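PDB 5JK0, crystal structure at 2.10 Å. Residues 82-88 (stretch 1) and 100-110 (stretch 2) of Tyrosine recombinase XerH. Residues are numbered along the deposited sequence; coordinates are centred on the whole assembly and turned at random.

Stretch 1, residues 82-88: KFHEYFS
Stretch 2, residues 100-110: NSLKNIDEVML

The contact between the two stretches is an apolar one, built from three aromatic rings of a helix and the side chains of Ile105, Met109 and Leu110. At its centre lies Phe87, whose ring (chi1 -179°, t; chi2 79°) carries Ile105 over one face: CD1 of Ile105 sits 4.2 Å from the ring centroid, 27° off the normal, so that its methyl hydrogens can meet the pi cloud in a CH-pi contact. Ile105 CG1 also comes within 3.6 Å of Phe87 CE1. The extended m,t rotamer of Ile105 carries CD1 onward to 4.1 Å from Phe83 CZ, where it meets that second ring at its edge.

Met109 touches all three rings. Its t,t,m conformation (176°, -173°, -67°) sets SD 3.9 Å from Phe87 CD1, near the plane of the ring and 5.2 Å from its centroid, a sulfur-aromatic contact at the edge. The same SD lies 4.4 Å from Phe83 CZ, while Met109 CG approaches the edge of Tyr86, 3.8 Å from CE2. Leu110 (m,t) leaves its backbone sideways, but its end turns nearer, and CD2 packs 3.5 Å from Phe83 CE1.

Stretch 1 is helical throughout, with phi/psi near -63/-40 and bonds such as Phe87 N to Phe83 O (2.8 Å). Phe83, Tyr86 and Phe87 all direct CA-to-CB toward stretch 2 and adopt t at chi1; the i, i+3, i+4 spacing gathers them on one side of the helix, while Lys82, His84, Glu85 and Ser88 make no contact with stretch 2. The register runs antiparallel in sequence: the CA of Phe83 is 8.5 Å from that of Leu110, and the CA of Phe87 is 8.9 Å from that of Ile105. Together the stretches bury 312 Å².

Stretch 2 passes from a 3-10 segment at 102-104 through Ile105 (-74/117) and Asp106 (-133/-172) into a helix beginning at Glu107. Asp106, with chi1 at 51° (p), caps this helix: its OD1 accepts from Met109 N at 3.0 Å, satisfying an amide that lacks a helical carbonyl partner.

Toward the polar edge, Phe87 CZ lies 4.2 Å from Ser101 O, which meets the ring near its plane. No hydrogen bond joins the two stretches; the polar groups here bond mainly within the turn, although Ser101 OG also has a partner elsewhere in the structure. Ser101 N donates to Asn104 OD1 (3.0 Å), Lys103 N to Ser101 OG (3.1 Å), and Asn104 N to Ser101 O (3.1 Å), fixing the turn that leads to Ile105.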

# COMPACT_ATOMS: atom_id res chain seq x y z
N LYS D 82 -6.04 30.80 -2.06
CA LYS D 82 -5.54 30.66 -0.69
C LYS D 82 -4.02 30.75 -0.68
O LYS D 82 -3.43 31.35 0.22
CB LYS D 82 -5.99 29.34 -0.07
CG LYS D 82 -7.48 29.25 0.22
CD LYS D 82 -7.90 30.22 1.31
CE LYS D 82 -9.36 30.03 1.68
NZ LYS D 82 -9.62 28.63 2.14
N PHE D 83 -3.38 30.14 -1.67
CA PHE D 83 -1.93 30.13 -1.76
C PHE D 83 -1.37 31.51 -2.07
O PHE D 83 -0.31 31.89 -1.56
CB PHE D 83 -1.45 29.13 -2.81
CG PHE D 83 0.04 29.16 -3.03
CD1 PHE D 83 0.90 28.70 -2.04
CD2 PHE D 83 0.58 29.65 -4.20
CE1 PHE D 83 2.27 28.73 -2.22
CE2 PHE D 83 1.95 29.69 -4.39
CZ PHE D 83 2.79 29.23 -3.40
N HIS D 84 -2.08 32.26 -2.91
CA HIS D 84 -1.68 33.63 -3.20
C HIS D 84 -1.73 34.48 -1.94
O HIS D 84 -0.82 35.26 -1.67
CB HIS D 84 -2.57 34.24 -4.28
CG HIS D 84 -2.43 35.73 -4.39
ND1 HIS D 84 -3.30 36.60 -3.78
CD2 HIS D 84 -1.51 36.49 -5.03
CE1 HIS D 84 -2.93 37.84 -4.04
NE2 HIS D 84 -1.85 37.80 -4.80
N GLU D 85 -2.80 34.31 -1.17
CA GLU D 85 -2.95 35.00 0.10
C GLU D 85 -1.81 34.64 1.05
O GLU D 85 -1.27 35.49 1.74
CB GLU D 85 -4.30 34.65 0.74
CG GLU D 85 -4.49 35.18 2.15
CD GLU D 85 -5.76 34.68 2.79
OE1 GLU D 85 -6.80 35.37 2.66
OE2 GLU D 85 -5.73 33.61 3.43
N TYR D 86 -1.46 33.35 1.07
CA TYR D 86 -0.35 32.86 1.87
C TYR D 86 0.97 33.49 1.43
O TYR D 86 1.70 34.05 2.24
CB TYR D 86 -0.26 31.33 1.77
CG TYR D 86 1.06 30.75 2.24
CD1 TYR D 86 1.31 30.56 3.60
CD2 TYR D 86 2.04 30.39 1.34
CE1 TYR D 86 2.51 30.03 4.03
CE2 TYR D 86 3.25 29.86 1.76
CZ TYR D 86 3.47 29.68 3.11
OH TYR D 86 4.67 29.15 3.53
N PHE D 87 1.26 33.40 0.13
CA PHE D 87 2.54 33.85 -0.40
C PHE D 87 2.76 35.35 -0.22
O PHE D 87 3.89 35.79 -0.02
CB PHE D 87 2.64 33.48 -1.89
CG PHE D 87 3.95 33.88 -2.52
CD1 PHE D 87 5.09 33.12 -2.33
CD2 PHE D 87 4.03 35.02 -3.31
CE1 PHE D 87 6.29 33.49 -2.91
CE2 PHE D 87 5.23 35.39 -3.89
CZ PHE D 87 6.36 34.62 -3.69
N SER D 88 1.69 36.12 -0.30
CA SER D 88 1.79 37.58 -0.20
C SER D 88 2.28 38.03 1.17
O SER D 88 2.95 39.06 1.29
CB SER D 88 0.45 38.23 -0.52
OG SER D 88 -0.55 37.84 0.40
N ASN D 100 11.92 37.56 -2.76
CA ASN D 100 11.58 38.59 -3.73
C ASN D 100 11.39 38.05 -5.15
O ASN D 100 11.31 38.83 -6.10
CB ASN D 100 12.66 39.67 -3.74
CG ASN D 100 12.74 40.42 -2.42
OD1 ASN D 100 11.73 40.63 -1.75
ND2 ASN D 100 13.95 40.82 -2.04
N SER D 101 11.31 36.73 -5.30
CA SER D 101 11.19 36.13 -6.62
C SER D 101 10.27 34.91 -6.62
O SER D 101 10.12 34.23 -5.60
CB SER D 101 12.57 35.74 -7.15
OG SER D 101 12.47 35.03 -8.37
N LEU D 102 9.67 34.63 -7.78
CA LEU D 102 8.85 33.43 -7.95
C LEU D 102 9.70 32.17 -7.84
O LEU D 102 9.19 31.10 -7.50
CB LEU D 102 8.13 33.46 -9.30
CG LEU D 102 6.93 34.40 -9.45
CD1 LEU D 102 6.33 34.27 -10.84
CD2 LEU D 102 5.88 34.12 -8.39
N LYS D 103 10.99 32.31 -8.13
CA LYS D 103 11.91 31.18 -8.07
C LYS D 103 12.16 30.72 -6.64
O LYS D 103 12.70 29.64 -6.41
CB LYS D 103 13.24 31.55 -8.74
CG LYS D 103 13.12 31.83 -10.23
CD LYS D 103 14.47 32.19 -10.84
CE LYS D 103 14.35 32.46 -12.33
NZ LYS D 103 15.65 32.86 -12.93
N ASN D 104 11.75 31.54 -5.67
CA ASN D 104 11.88 31.18 -4.26
C ASN D 104 10.84 30.14 -3.85
O ASN D 104 10.97 29.50 -2.80
CB ASN D 104 11.77 32.42 -3.37
CG ASN D 104 12.92 33.38 -3.57
OD1 ASN D 104 12.71 34.58 -3.77
ND2 ASN D 104 14.14 32.86 -3.51
N ILE D 105 9.81 29.98 -4.67
CA ILE D 105 8.78 28.99 -4.41
C ILE D 105 9.29 27.58 -4.70
O ILE D 105 9.64 27.26 -5.84
CB ILE D 105 7.52 29.25 -5.26
CG1 ILE D 105 6.94 30.63 -4.95
CG2 ILE D 105 6.48 28.17 -5.01
CD1 ILE D 105 5.67 30.95 -5.72
N ASP D 106 9.34 26.74 -3.67
CA ASP D 106 9.78 25.36 -3.84
C ASP D 106 8.84 24.38 -3.16
O ASP D 106 7.77 24.75 -2.68
CB ASP D 106 11.21 25.17 -3.32
CG ASP D 106 11.39 25.71 -1.90
OD1 ASP D 106 10.40 25.80 -1.15
OD2 ASP D 106 12.54 26.03 -1.54
N GLU D 107 9.24 23.11 -3.12
CA GLU D 107 8.41 22.04 -2.59
C GLU D 107 8.21 22.16 -1.08
O GLU D 107 7.16 21.81 -0.56
CB GLU D 107 9.03 20.68 -2.94
CG GLU D 107 8.02 19.58 -3.15
CD GLU D 107 8.62 18.39 -3.89
OE1 GLU D 107 9.84 18.40 -4.12
OE2 GLU D 107 7.86 17.47 -4.25
N VAL D 108 9.23 22.67 -0.39
CA VAL D 108 9.16 22.87 1.05
C VAL D 108 8.11 23.91 1.41
O VAL D 108 7.32 23.72 2.33
CB VAL D 108 10.52 23.30 1.63
CG1 VAL D 108 10.39 23.68 3.10
CG2 VAL D 108 11.55 22.19 1.45
N MET D 109 8.09 25.01 0.65
CA MET D 109 7.11 26.08 0.87
C MET D 109 5.69 25.58 0.67
O MET D 109 4.79 25.91 1.45
CB MET D 109 7.39 27.26 -0.05
CG MET D 109 6.35 28.37 0.04
SD MET D 109 6.55 29.67 -1.19
CE MET D 109 8.10 30.40 -0.66
N LEU D 110 5.48 24.78 -0.38
CA LEU D 110 4.16 24.24 -0.68
C LEU D 110 3.71 23.27 0.41
O LEU D 110 2.53 23.22 0.75
CB LEU D 110 4.15 23.55 -2.04
CG LEU D 110 4.48 24.42 -3.26
CD1 LEU D 110 4.16 23.68 -4.55
CD2 LEU D 110 3.75 25.75 -3.21